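Local coordinates for Two-component system sensor histidine kinase (PDB 3OTT), which is probably a membrane sensor histidine kinase that detects saccharides and regulates transcription, present here as its extracellular beta-propeller and beta-sandwich part, at residues Gln384-Ala389 with Arg402-Tyr407; Gly392-Tyr397 with His447-Ser452; Asn324-Leu329 with Gly344-Thr349; Gln431-Ile434 with Gly440-Val443. One frame throughout, in Å; residues are numbered along the deposited sequence.

All four contacts lie in the second beta-propeller, whose ring closes where strand 310-313 pairs with strand 618-623. Along the chain, contact 3 comes first and contact 1 next. The segments of contacts 1 and 2 alternate; contact 4 falls between those of contact 2. Contact 3 belongs to the blade starting with strand 326-331, contact 1 to that starting with strand 375-380, and contact 4 to that starting with strand 421-426. Contact 2 ties the blades of contacts 1 and 4 together through helix 446-451. The centres of contacts 1 and 2 are about 7 Å apart. Those of contacts 3 and 4 are about 24 Å apart. The series follows the ring of blades, with side chains touching between neighbours.

Contact 1: Gln384-Ala389 with Arg402-Tyr407; sequences QQLWIA and RQFIHY
The first torsions of Ile388 and Phe404 bring their side chains together: the chi1 of Ile388, 56°, places CG1 between the backbone N and the carbonyl carbon, and the chi1 of Phe404, -71°, turns its ring away from its own carbonyl carbon. The two side chains then cross at about a right angle. They belong to the second and fourth strands of a four-stranded propeller blade, with strand 393-398 between them. The side chains reach past that middle strand, and no hydrogen bond links the two segments. Ile388 CD1 lies over one face of the Phe404 ring, 4.3 Å from its centroid, in a CH-pi contact offset toward the rim. Ile388 CG1 comes within 4.0 Å of Phe404 CE1. Leu386 approaches the edge of the same ring, with CD1 at 4.4 Å from Phe404 CE1. Leu345 of the preceding blade also touches Ile388 and Phe404, so this apolar group continues into the blade interface.

Trp387 points to the other side of the blade and finds Tyr407 there. The Trp387 six-membered ring and the Tyr407 ring lie obliquely, their planes at 37° and their centroids 5.8 Å apart. The polar ends are held separately: Trp387 NE1 bonds to Asp381, and Tyr407 OH pairs with Arg396 NE. The rings come nearest at Trp387 CZ3 and Tyr407 CE2, 3.6 Å apart.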
loop_
_atom_site.group_PDB
_atom_site.type_symbol
_atom_site.label_atom_id
_atom_site.label_comp_id
_atom_site.label_asym_id
_atom_site.label_seq_id
_atom_site.Cartn_x
_atom_site.Cartn_y
_atom_site.Cartn_z
ATOM N N GLN B 384 30.578 17.357 -7.127
ATOM C CA GLN B 384 29.146 17.036 -7.210
ATOM C C GLN B 384 28.839 15.519 -7.423
ATOM O O GLN B 384 27.791 15.158 -7.932
ATOM C CB GLN B 384 28.410 17.949 -8.242
ATOM C CG GLN B 384 28.483 19.480 -7.880
ATOM C CD GLN B 384 29.847 20.126 -8.302
ATOM O OE1 GLN B 384 30.243 20.018 -9.443
ATOM N NE2 GLN B 384 30.558 20.734 -7.368
ATOM N N GLN B 385 29.724 14.637 -6.993
ATOM C CA GLN B 385 29.414 13.226 -7.084
ATOM C C GLN B 385 28.773 12.788 -5.734
ATOM O O GLN B 385 29.226 13.159 -4.648
ATOM C CB GLN B 385 30.684 12.426 -7.362
ATOM C CG GLN B 385 31.435 12.693 -8.708
ATOM C CD GLN B 385 30.721 12.069 -9.883
ATOM O OE1 GLN B 385 30.418 10.867 -9.883
ATOM N NE2 GLN B 385 30.402 12.886 -10.880
ATOM N N LEU B 386 27.741 11.956 -5.826
ATOM C CA LEU B 386 26.971 11.547 -4.686
ATOM C C LEU B 386 27.566 10.220 -4.117
ATOM O O LEU B 386 27.619 9.231 -4.839
ATOM C CB LEU B 386 25.530 11.335 -5.142
ATOM C CG LEU B 386 24.422 11.313 -4.062
ATOM C CD1 LEU B 386 24.362 10.032 -3.378
ATOM C CD2 LEU B 386 24.583 12.416 -3.023
ATOM N N TRP B 387 28.005 10.231 -2.860
ATOM C CA TRP B 387 28.485 9.019 -2.216
ATOM C C TRP B 387 27.591 8.530 -1.034
ATOM O O TRP B 387 27.006 9.345 -0.331
ATOM C CB TRP B 387 29.870 9.213 -1.678
ATOM C CG TRP B 387 30.917 9.560 -2.759
ATOM C CD1 TRP B 387 31.225 10.797 -3.197
ATOM C CD2 TRP B 387 31.813 8.665 -3.425
ATOM N NE1 TRP B 387 32.219 10.745 -4.110
ATOM C CE2 TRP B 387 32.615 9.447 -4.271
ATOM C CE3 TRP B 387 32.031 7.285 -3.373
ATOM C CZ2 TRP B 387 33.599 8.906 -5.072
ATOM C CZ3 TRP B 387 32.995 6.741 -4.157
ATOM C CH2 TRP B 387 33.776 7.547 -5.010
ATOM N N ILE B 388 27.491 7.214 -0.819
ATOM C CA ILE B 388 26.742 6.738 0.340
ATOM C C ILE B 388 27.616 5.744 1.116
ATOM O O ILE B 388 28.414 4.984 0.496
ATOM C CB ILE B 388 25.335 6.163 -0.021
ATOM C CG1 ILE B 388 25.488 5.050 -1.035
ATOM C CG2 ILE B 388 24.339 7.283 -0.637
ATOM C CD1 ILE B 388 24.263 4.093 -1.044
ATOM N N ALA B 389 27.501 5.772 2.443
ATOM C CA ALA B 389 28.180 4.784 3.235
ATOM C C ALA B 389 27.111 3.839 3.733
ATOM O O ALA B 389 26.012 4.290 4.185
ATOM C CB ALA B 389 28.954 5.450 4.433
ATOM N N ARG B 402 21.305 5.910 -13.308
ATOM C CA ARG B 402 20.395 5.827 -12.177
ATOM C C ARG B 402 20.721 4.596 -11.337
ATOM O O ARG B 402 19.857 3.990 -10.769
ATOM C CB ARG B 402 18.932 5.904 -12.648
ATOM C CG ARG B 402 18.522 7.343 -13.140
ATOM C CD ARG B 402 17.094 7.475 -13.760
ATOM N NE ARG B 402 16.863 6.495 -14.835
ATOM C CZ ARG B 402 15.873 5.592 -14.874
ATOM N NH1 ARG B 402 14.942 5.544 -13.922
ATOM N NH2 ARG B 402 15.787 4.741 -15.896
ATOM N N GLN B 403 22.001 4.236 -11.318
ATOM C CA GLN B 403 22.488 3.063 -10.618
ATOM C C GLN B 403 23.683 3.460 -9.738
ATOM O O GLN B 403 24.453 4.407 -10.088
ATOM C CB GLN B 403 22.869 1.914 -11.582
ATOM C CG GLN B 403 21.727 1.325 -12.451
ATOM C CD GLN B 403 20.593 0.672 -11.636
ATOM O OE1 GLN B 403 20.806 0.127 -10.545
ATOM N NE2 GLN B 403 19.400 0.739 -12.150
ATOM N N PHE B 404 23.811 2.780 -8.595
ATOM C CA PHE B 404 25.050 2.854 -7.770
ATOM C C PHE B 404 26.171 1.969 -8.269
ATOM O O PHE B 404 25.926 0.915 -8.847
ATOM C CB PHE B 404 24.761 2.565 -6.280
ATOM C CG PHE B 404 24.017 3.690 -5.637
ATOM C CD1 PHE B 404 24.713 4.815 -5.139
ATOM C CD2 PHE B 404 22.651 3.711 -5.660
ATOM C CE1 PHE B 404 24.027 5.868 -4.627
ATOM C CE2 PHE B 404 21.954 4.782 -5.150
ATOM C CZ PHE B 404 22.625 5.852 -4.641
ATOM N N ILE B 405 27.401 2.436 -8.067
ATOM C CA ILE B 405 28.617 1.684 -8.381
ATOM C C ILE B 405 29.238 1.364 -7.028
ATOM O O ILE B 405 29.480 2.271 -6.229
ATOM C CB ILE B 405 29.644 2.528 -9.198
ATOM C CG1 ILE B 405 29.210 2.677 -10.640
ATOM C CG2 ILE B 405 31.057 1.884 -9.176
ATOM C CD1 ILE B 405 28.477 3.905 -10.915
ATOM N N HIS B 406 29.512 0.083 -6.802
ATOM C CA HIS B 406 29.979 -0.424 -5.546
ATOM C C HIS B 406 31.498 -0.549 -5.620
ATOM O O HIS B 406 32.043 -0.850 -6.705
ATOM C CB HIS B 406 29.353 -1.803 -5.347
ATOM C CG HIS B 406 29.801 -2.501 -4.095
ATOM N ND1 HIS B 406 30.778 -3.468 -4.097
ATOM C CD2 HIS B 406 29.405 -2.370 -2.807
ATOM C CE1 HIS B 406 30.962 -3.918 -2.860
ATOM N NE2 HIS B 406 30.133 -3.276 -2.063
ATOM N N TYR B 407 32.151 -0.304 -4.484
ATOM C CA TYR B 407 33.600 -0.441 -4.328
ATOM C C TYR B 407 33.998 -1.255 -3.092
ATOM O O TYR B 407 33.450 -1.066 -1.992
ATOM C CB TYR B 407 34.288 0.955 -4.201
ATOM C CG TYR B 407 33.989 1.921 -5.310
ATOM C CD1 TYR B 407 34.723 1.894 -6.508
ATOM C CD2 TYR B 407 32.962 2.851 -5.184
ATOM C CE1 TYR B 407 34.452 2.762 -7.539
ATOM C CE2 TYR B 407 32.691 3.759 -6.210
ATOM C CZ TYR B 407 33.448 3.712 -7.385
ATOM O OH TYR B 407 33.143 4.586 -8.414
#

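Contact 2: Gly392-Tyr397 with His447-Ser452; sequences GSINRY and HKLMQS
Arg396 on strand 393-398 faces Met450 near the end of helix 446-451, with 8.7 Å between their CA atoms, and no direct hydrogen bond joins the two segments. The helix is short, and Ser452 is the first residue to leave its helical backbone angles. The Arg396 chain runs out from the strand and bends at chi3, 72°, which turns the guanidinium across the Met450 side chain. The two side chains cross at about a right angle. Met450 CG lies 3.7 Å from Arg396 NE, and Met450 SD lies 4.0 Å from Arg396 CD. The methyl CE sits over one face of the guanidinium, offset toward its rim. A water bridges the two segments as well. It accepts from Arg396 NH2 at 3.1 Å, in the plane of the guanidinium, and donates to Met450 O at 2.6 Å. That carbonyl belongs to the last turn of the helix, whose partial negative charge may favour the nearby cation. Arg396 NE bonds to Tyr407 OH and NH1 to Gln385 OE1, so all three nitrogens have partners. With an alanine in place of Met450, the guanidinium would probably lose the methyl cover on one face, and a gap would open beside Arg396 NE and CD where CG and SD pack. Beside this pair, Ile394 and Leu449 reach toward each other tip to tip, with CD1 of Ile394 and CD2 of Leu449 4.1 Å apart. Leu449 also touches Tyr407 on strand 403-410 and Tyr457 on strand 457-463. Helix 446-451, which connects strands 441-445 and 457-463, therefore packs across the junction of two consecutive propeller blades.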
loop_
_atom_site.group_PDB
_atom_site.type_symbol
_atom_site.label_atom_id
_atom_site.label_comp_id
_atom_site.label_asym_id
_atom_site.label_seq_id
_atom_site.Cartn_x
_atom_site.Cartn_y
_atom_site.Cartn_z
ATOM N N GLY B 392 27.244 -2.488 3.448
ATOM C CA GLY B 392 27.825 -3.164 2.291
ATOM C C GLY B 392 28.807 -2.229 1.540
ATOM O O GLY B 392 28.731 -2.083 0.307
ATOM N N SER B 393 29.721 -1.612 2.291
ATOM C CA SER B 393 30.791 -0.755 1.778
ATOM C C SER B 393 30.230 0.554 1.185
ATOM O O SER B 393 29.075 0.901 1.448
ATOM C CB SER B 393 31.721 -1.520 0.800
ATOM O OG SER B 393 32.877 -0.739 0.440
ATOM N N ILE B 394 31.056 1.285 0.428
ATOM C CA ILE B 394 30.699 2.569 -0.095
ATOM C C ILE B 394 30.234 2.474 -1.547
ATOM O O ILE B 394 30.678 1.630 -2.303
ATOM C CB ILE B 394 31.859 3.572 0.042
ATOM C CG1 ILE B 394 33.141 3.103 -0.662
ATOM C CG2 ILE B 394 32.199 3.743 1.476
ATOM C CD1 ILE B 394 34.062 4.305 -1.046
ATOM N N ASN B 395 29.312 3.335 -1.924
ATOM C CA ASN B 395 28.865 3.387 -3.303
ATOM C C ASN B 395 28.861 4.816 -3.832
ATOM O O ASN B 395 28.686 5.768 -3.060
ATOM C CB ASN B 395 27.452 2.860 -3.396
ATOM C CG ASN B 395 27.328 1.393 -3.021
ATOM O OD1 ASN B 395 27.370 0.550 -3.876
ATOM N ND2 ASN B 395 27.110 1.102 -1.746
ATOM N N ARG B 396 29.005 4.945 -5.158
ATOM C CA ARG B 396 28.915 6.209 -5.835
ATOM C C ARG B 396 27.723 6.187 -6.800
ATOM O O ARG B 396 27.557 5.216 -7.526
ATOM C CB ARG B 396 30.206 6.448 -6.631
ATOM C CG ARG B 396 30.181 7.692 -7.553
ATOM C CD ARG B 396 31.569 8.044 -8.198
ATOM N NE ARG B 396 31.944 7.094 -9.244
ATOM C CZ ARG B 396 31.367 7.032 -10.454
ATOM N NH1 ARG B 396 30.404 7.876 -10.790
ATOM N NH2 ARG B 396 31.744 6.119 -11.327
ATOM N N TYR B 397 26.927 7.249 -6.842
ATOM C CA TYR B 397 25.802 7.269 -7.780
ATOM C C TYR B 397 26.224 7.668 -9.171
ATOM O O TYR B 397 26.983 8.607 -9.325
ATOM C CB TYR B 397 24.739 8.253 -7.359
ATOM C CG TYR B 397 23.371 8.050 -7.994
ATOM C CD1 TYR B 397 22.679 6.803 -7.889
ATOM C CD2 TYR B 397 22.721 9.119 -8.639
ATOM C CE1 TYR B 397 21.421 6.653 -8.406
ATOM C CE2 TYR B 397 21.466 8.974 -9.160
ATOM C CZ TYR B 397 20.809 7.743 -9.058
ATOM O OH TYR B 397 19.534 7.604 -9.596
ATOM N N HIS B 447 40.054 9.913 -7.532
ATOM C CA HIS B 447 40.090 9.593 -8.990
ATOM C C HIS B 447 40.619 8.216 -9.320
ATOM O O HIS B 447 40.062 7.545 -10.175
ATOM C CB HIS B 447 40.743 10.690 -9.838
ATOM C CG HIS B 447 39.919 11.949 -9.861
ATOM N ND1 HIS B 447 40.458 13.212 -10.005
ATOM C CD2 HIS B 447 38.580 12.128 -9.715
ATOM C CE1 HIS B 447 39.485 14.112 -9.966
ATOM N NE2 HIS B 447 38.335 13.479 -9.784
ATOM N N LYS B 448 41.666 7.767 -8.628
ATOM C CA LYS B 448 42.127 6.409 -8.842
ATOM C C LYS B 448 41.068 5.384 -8.401
ATOM O O LYS B 448 40.799 4.411 -9.081
ATOM C CB LYS B 448 43.520 6.191 -8.205
ATOM C CG LYS B 448 44.611 6.493 -9.186
ATOM C CD LYS B 448 45.927 6.888 -8.557
ATOM C CE LYS B 448 46.562 5.743 -7.756
ATOM N NZ LYS B 448 48.046 5.855 -7.913
ATOM N N LEU B 449 40.394 5.620 -7.292
ATOM C CA LEU B 449 39.348 4.673 -6.975
ATOM C C LEU B 449 38.296 4.636 -8.109
ATOM O O LEU B 449 37.935 3.542 -8.589
ATOM C CB LEU B 449 38.707 5.017 -5.638
ATOM C CG LEU B 449 37.522 4.177 -5.219
ATOM C CD1 LEU B 449 37.980 2.772 -4.874
ATOM C CD2 LEU B 449 36.786 4.875 -4.070
ATOM N N MET B 450 37.812 5.810 -8.539
ATOM C CA MET B 450 36.771 5.885 -9.585
ATOM C C MET B 450 37.174 5.203 -10.883
ATOM O O MET B 450 36.326 4.602 -11.598
ATOM C CB MET B 450 36.388 7.339 -9.869
ATOM C CG MET B 450 35.483 7.912 -8.806
ATOM S SD MET B 450 35.127 9.667 -8.891
ATOM C CE MET B 450 34.524 9.928 -10.566
ATOM N N GLN B 451 38.472 5.264 -11.178
ATOM C CA GLN B 451 38.963 4.694 -12.419
ATOM C C GLN B 451 39.396 3.248 -12.262
ATOM O O GLN B 451 39.595 2.570 -13.244
ATOM C CB GLN B 451 40.074 5.568 -13.058
ATOM C CG GLN B 451 39.709 7.046 -13.178
ATOM C CD GLN B 451 38.651 7.364 -14.262
ATOM O OE1 GLN B 451 38.941 7.289 -15.478
ATOM N NE2 GLN B 451 37.442 7.776 -13.827
ATOM N N SER B 452 39.522 2.771 -11.037
ATOM C CA SER B 452 39.950 1.384 -10.817
ATOM C C SER B 452 39.049 0.301 -11.428
ATOM O O SER B 452 37.837 0.412 -11.515
ATOM C CB SER B 452 40.141 1.059 -9.331
ATOM O OG SER B 452 40.440 -0.334 -9.186
HETATM O O HOH W 1 33.864 3.945 -10.885
#

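Contact 3: Asn324-Leu329 with Gly344-Thr349; sequences NQFYSL and GLIRFT
Asn324 gives the one hydrogen bond of this contact, from ND2 to Gly344 O at 3.2 Å. The segments belong to the first and third strands of a four-stranded propeller blade, with strand 337-341 between them. The bond is nearly straight, 165° at the hydrogen, and Gly344 O lies in the plane of the Asn324 amide. The donor, however, stands well above the carbonyl plane of Gly344. Asn324 OD1 accepts from Asn343 N, so the amide is held at both ends and its rotation is fixed. Replacing Asn324 by a leucine would probably leave Gly344 O and Asn343 N without these partners inside a buried part of the blade. The backbone angles of Gly344 call for glycine.

This end is the tight one: Asn324 CB lies over a face of the Phe326 ring, and Trp360 touches both Asn324 and Ile346. Farther along, the strands part. Gln325 and Tyr327, both partly exposed, take no part in the packing between the segments. They lie at the subunit interface, where Tyr327 OH hydrogen-bonds Gln127 of the second subunit. Inside, the Phe326 ring presents its edge to Ile346, with CE2 at 4.1 Å from Ile346 CD1.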
loop_
_atom_site.group_PDB
_atom_site.type_symbol
_atom_site.label_atom_id
_atom_site.label_comp_id
_atom_site.label_asym_id
_atom_site.label_seq_id
_atom_site.Cartn_x
_atom_site.Cartn_y
_atom_site.Cartn_z
ATOM N N ASN B 324 10.490 2.267 6.463
ATOM C CA ASN B 324 11.849 2.640 6.544
ATOM C C ASN B 324 12.016 3.404 7.798
ATOM O O ASN B 324 11.148 4.169 8.128
ATOM C CB ASN B 324 12.259 3.533 5.368
ATOM C CG ASN B 324 13.750 3.477 5.100
ATOM O OD1 ASN B 324 14.531 3.115 5.961
ATOM N ND2 ASN B 324 14.136 3.757 3.881
ATOM N N GLN B 325 13.114 3.216 8.517
ATOM C CA GLN B 325 13.502 4.136 9.586
ATOM C C GLN B 325 14.638 5.054 9.076
ATOM O O GLN B 325 15.731 4.585 8.732
ATOM C CB GLN B 325 13.989 3.359 10.803
ATOM C CG GLN B 325 14.433 4.277 11.986
ATOM C CD GLN B 325 13.250 4.725 12.791
ATOM O OE1 GLN B 325 12.306 3.960 12.983
ATOM N NE2 GLN B 325 13.284 5.975 13.270
ATOM N N PHE B 326 14.396 6.357 9.063
ATOM C CA PHE B 326 15.306 7.290 8.401
ATOM C C PHE B 326 16.450 7.734 9.261
ATOM O O PHE B 326 16.210 8.282 10.361
ATOM C CB PHE B 326 14.532 8.516 7.855
ATOM C CG PHE B 326 13.565 8.177 6.747
ATOM C CD1 PHE B 326 12.213 8.285 6.947
ATOM C CD2 PHE B 326 14.021 7.750 5.505
ATOM C CE1 PHE B 326 11.332 7.967 5.923
ATOM C CE2 PHE B 326 13.138 7.414 4.473
ATOM C CZ PHE B 326 11.814 7.528 4.681
ATOM N N TYR B 327 17.681 7.452 8.795
ATOM C CA TYR B 327 18.910 7.818 9.498
ATOM C C TYR B 327 19.760 8.900 8.797
ATOM O O TYR B 327 20.602 9.548 9.430
ATOM C CB TYR B 327 19.777 6.585 9.864
ATOM C CG TYR B 327 19.074 5.628 10.839
ATOM C CD1 TYR B 327 18.817 5.998 12.181
ATOM C CD2 TYR B 327 18.665 4.375 10.431
ATOM C CE1 TYR B 327 18.182 5.103 13.094
ATOM C CE2 TYR B 327 18.005 3.481 11.324
ATOM C CZ TYR B 327 17.802 3.849 12.651
ATOM O OH TYR B 327 17.155 2.954 13.499
ATOM N N SER B 328 19.529 9.085 7.512
ATOM C CA SER B 328 20.240 10.093 6.714
ATOM C C SER B 328 19.260 10.730 5.755
ATOM O O SER B 328 18.565 10.046 4.977
ATOM C CB SER B 328 21.362 9.490 5.902
ATOM O OG SER B 328 22.189 8.714 6.723
ATOM N N LEU B 329 19.194 12.051 5.873
ATOM C CA LEU B 329 18.454 12.903 4.969
ATOM C C LEU B 329 19.488 13.829 4.334
ATOM O O LEU B 329 20.469 14.267 4.989
ATOM C CB LEU B 329 17.435 13.697 5.747
ATOM C CG LEU B 329 16.592 12.890 6.747
ATOM C CD1 LEU B 329 15.812 13.835 7.637
ATOM C CD2 LEU B 329 15.642 11.893 6.050
ATOM N N GLY B 344 16.931 0.746 3.092
ATOM C CA GLY B 344 17.265 1.269 1.757
ATOM C C GLY B 344 17.160 2.789 1.588
ATOM O O GLY B 344 17.002 3.551 2.564
ATOM N N LEU B 345 17.225 3.251 0.349
ATOM C CA LEU B 345 17.435 4.667 0.087
ATOM C C LEU B 345 16.473 5.170 -0.986
ATOM O O LEU B 345 16.425 4.636 -2.093
ATOM C CB LEU B 345 18.899 4.887 -0.361
ATOM C CG LEU B 345 19.401 6.270 -0.795
ATOM C CD1 LEU B 345 19.470 7.296 0.329
ATOM C CD2 LEU B 345 20.800 6.184 -1.508
ATOM N N ILE B 346 15.780 6.250 -0.678
ATOM C CA ILE B 346 14.755 6.752 -1.550
ATOM C C ILE B 346 15.186 8.098 -2.147
ATOM O O ILE B 346 15.520 9.026 -1.379
ATOM C CB ILE B 346 13.430 6.889 -0.814
ATOM C CG1 ILE B 346 13.071 5.580 -0.093
ATOM C CG2 ILE B 346 12.287 7.320 -1.778
ATOM C CD1 ILE B 346 11.927 5.751 0.905
ATOM N N ARG B 347 15.188 8.158 -3.495
ATOM C CA ARG B 347 15.361 9.389 -4.250
ATOM C C ARG B 347 14.030 9.941 -4.760
ATOM O O ARG B 347 13.242 9.211 -5.372
ATOM C CB ARG B 347 16.173 9.140 -5.517
ATOM C CG ARG B 347 16.852 10.348 -6.070
ATOM C CD ARG B 347 17.387 10.006 -7.431
ATOM N NE ARG B 347 16.352 10.202 -8.434
ATOM C CZ ARG B 347 16.568 10.244 -9.746
ATOM N NH1 ARG B 347 17.795 10.090 -10.220
ATOM N NH2 ARG B 347 15.554 10.479 -10.576
ATOM N N PHE B 348 13.813 11.239 -4.571
ATOM C CA PHE B 348 12.545 11.831 -4.967
ATOM C C PHE B 348 12.725 13.342 -5.090
ATOM O O PHE B 348 13.713 13.877 -4.588
ATOM C CB PHE B 348 11.416 11.414 -3.971
ATOM C CG PHE B 348 11.588 11.937 -2.577
ATOM C CD1 PHE B 348 12.491 11.332 -1.686
ATOM C CD2 PHE B 348 10.826 13.028 -2.131
ATOM C CE1 PHE B 348 12.645 11.835 -0.340
ATOM C CE2 PHE B 348 10.975 13.530 -0.814
ATOM C CZ PHE B 348 11.921 12.938 0.085
ATOM N N THR B 349 11.830 14.033 -5.768
ATOM C CA THR B 349 12.021 15.455 -6.022
ATOM C C THR B 349 11.068 16.414 -5.291
ATOM O O THR B 349 11.361 17.609 -5.137
ATOM C CB THR B 349 11.904 15.781 -7.512
ATOM O OG1 THR B 349 10.584 15.429 -7.947
ATOM C CG2 THR B 349 12.965 14.999 -8.327
#

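Contact 4: Gln431-Ile434 with Gly440-Val443; sequences QLWI and GIFV
Ile434 and Phe442 are bound to each other by two backbone hydrogen bonds. Ile434 N donates to Phe442 O at 2.7 Å, and Phe442 N donates to Ile434 O at 2.9 Å, with 167° at the hydrogen. They form a hydrogen-bonded antiparallel pair. Trp433 and Val443 form the adjoining non-hydrogen-bonded pair, with CA atoms 4.6 Å apart. CA-H...O contacts supplement the ladder: Val443 CA lies 3.4 Å from Leu432 O, and Ile441 CA lies 3.3 Å from Ile434 O.

The two strands make the central beta hairpin of a propeller blade, with strand 421-426 beside one and strand 457-463 beside the other. On the face that carries Trp433 and Val443, these side chains lie side by side and point the same way. The first torsion of Val443 sets CG2 beside its backbone N, and this methyl rests squarely over the six-membered ring of the indole. CG2 is 3.5 Å from the centroid of that Trp433 ring and only 5° off its normal, a close CH-pi contact. Ile441 CG2 meets the same indole at CE3, 3.9 Å away. Trp433 NE1 bonds to Asp427, and Phe425 stacks with the ring, which fixes its orientation further. Val443 CG1 touches the indole too, near NE1, and also packs on Gln431, 4.0 Å from its CB. On the face of Ile434 and Phe442, the Phe442 side chain touches Tyr416 and Ala459, while Ile434 touches Thr421.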
loop_
_atom_site.group_PDB
_atom_site.type_symbol
_atom_site.label_atom_id
_atom_site.label_comp_id
_atom_site.label_asym_id
_atom_site.label_seq_id
_atom_site.Cartn_x
_atom_site.Cartn_y
_atom_site.Cartn_z
ATOM N N GLN B 431 41.271 13.502 -1.929
ATOM C CA GLN B 431 41.227 12.241 -1.194
ATOM C C GLN B 431 39.884 11.990 -0.478
ATOM O O GLN B 431 39.326 12.876 0.117
ATOM C CB GLN B 431 42.425 12.158 -0.218
ATOM C CG GLN B 431 43.832 12.173 -0.865
ATOM C CD GLN B 431 44.895 12.231 0.204
ATOM O OE1 GLN B 431 44.790 13.025 1.158
ATOM N NE2 GLN B 431 45.913 11.364 0.098
ATOM N N LEU B 432 39.396 10.761 -0.499
ATOM C CA LEU B 432 38.199 10.390 0.252
ATOM C C LEU B 432 38.589 9.823 1.587
ATOM O O LEU B 432 39.459 8.988 1.639
ATOM C CB LEU B 432 37.470 9.312 -0.520
ATOM C CG LEU B 432 36.054 9.422 -1.056
ATOM C CD1 LEU B 432 35.744 10.860 -1.452
ATOM C CD2 LEU B 432 35.964 8.385 -2.200
ATOM N N TRP B 433 37.984 10.302 2.666
ATOM C CA TRP B 433 38.282 9.836 4.048
ATOM C C TRP B 433 37.071 8.979 4.432
ATOM O O TRP B 433 35.924 9.448 4.319
ATOM C CB TRP B 433 38.426 11.048 4.985
ATOM C CG TRP B 433 39.780 11.728 4.849
ATOM C CD1 TRP B 433 40.258 12.461 3.770
ATOM C CD2 TRP B 433 40.834 11.731 5.824
ATOM N NE1 TRP B 433 41.522 12.925 4.036
ATOM C CE2 TRP B 433 41.906 12.471 5.277
ATOM C CE3 TRP B 433 40.956 11.201 7.120
ATOM C CZ2 TRP B 433 43.116 12.667 5.972
ATOM C CZ3 TRP B 433 42.164 11.398 7.828
ATOM C CH2 TRP B 433 43.225 12.116 7.243
ATOM N N ILE B 434 37.316 7.727 4.823
ATOM C CA ILE B 434 36.240 6.759 5.048
ATOM C C ILE B 434 36.365 6.160 6.437
ATOM O O ILE B 434 37.389 5.586 6.772
ATOM C CB ILE B 434 36.290 5.643 3.993
ATOM C CG1 ILE B 434 36.160 6.242 2.596
ATOM C CG2 ILE B 434 35.208 4.576 4.235
ATOM C CD1 ILE B 434 36.833 5.386 1.523
ATOM N N GLY B 440 39.108 0.858 11.256
ATOM C CA GLY B 440 39.639 2.210 11.397
ATOM C C GLY B 440 39.211 3.188 10.303
ATOM O O GLY B 440 38.073 3.150 9.842
ATOM N N ILE B 441 40.120 4.107 9.937
ATOM C CA ILE B 441 39.869 5.082 8.866
ATOM C C ILE B 441 40.757 4.822 7.617
ATOM O O ILE B 441 41.955 4.530 7.701
ATOM C CB ILE B 441 40.124 6.540 9.368
ATOM C CG1 ILE B 441 39.178 6.904 10.538
ATOM C CG2 ILE B 441 40.004 7.562 8.216
ATOM C CD1 ILE B 441 39.793 8.031 11.472
ATOM N N PHE B 442 40.153 4.915 6.456
ATOM C CA PHE B 442 40.884 4.748 5.195
ATOM C C PHE B 442 40.911 6.101 4.480
ATOM O O PHE B 442 39.889 6.843 4.466
ATOM C CB PHE B 442 40.155 3.742 4.278
ATOM C CG PHE B 442 40.055 2.362 4.863
ATOM C CD1 PHE B 442 39.057 2.023 5.792
ATOM C CD2 PHE B 442 40.949 1.380 4.472
ATOM C CE1 PHE B 442 38.981 0.686 6.337
ATOM C CE2 PHE B 442 40.897 0.069 5.041
ATOM C CZ PHE B 442 39.910 -0.262 5.948
ATOM N N VAL B 443 42.064 6.416 3.892
ATOM C CA VAL B 443 42.232 7.606 3.086
ATOM C C VAL B 443 42.612 7.137 1.695
ATOM O O VAL B 443 43.642 6.459 1.549
ATOM C CB VAL B 443 43.305 8.508 3.642
ATOM C CG1 VAL B 443 43.439 9.739 2.767
ATOM C CG2 VAL B 443 43.006 8.877 5.136
#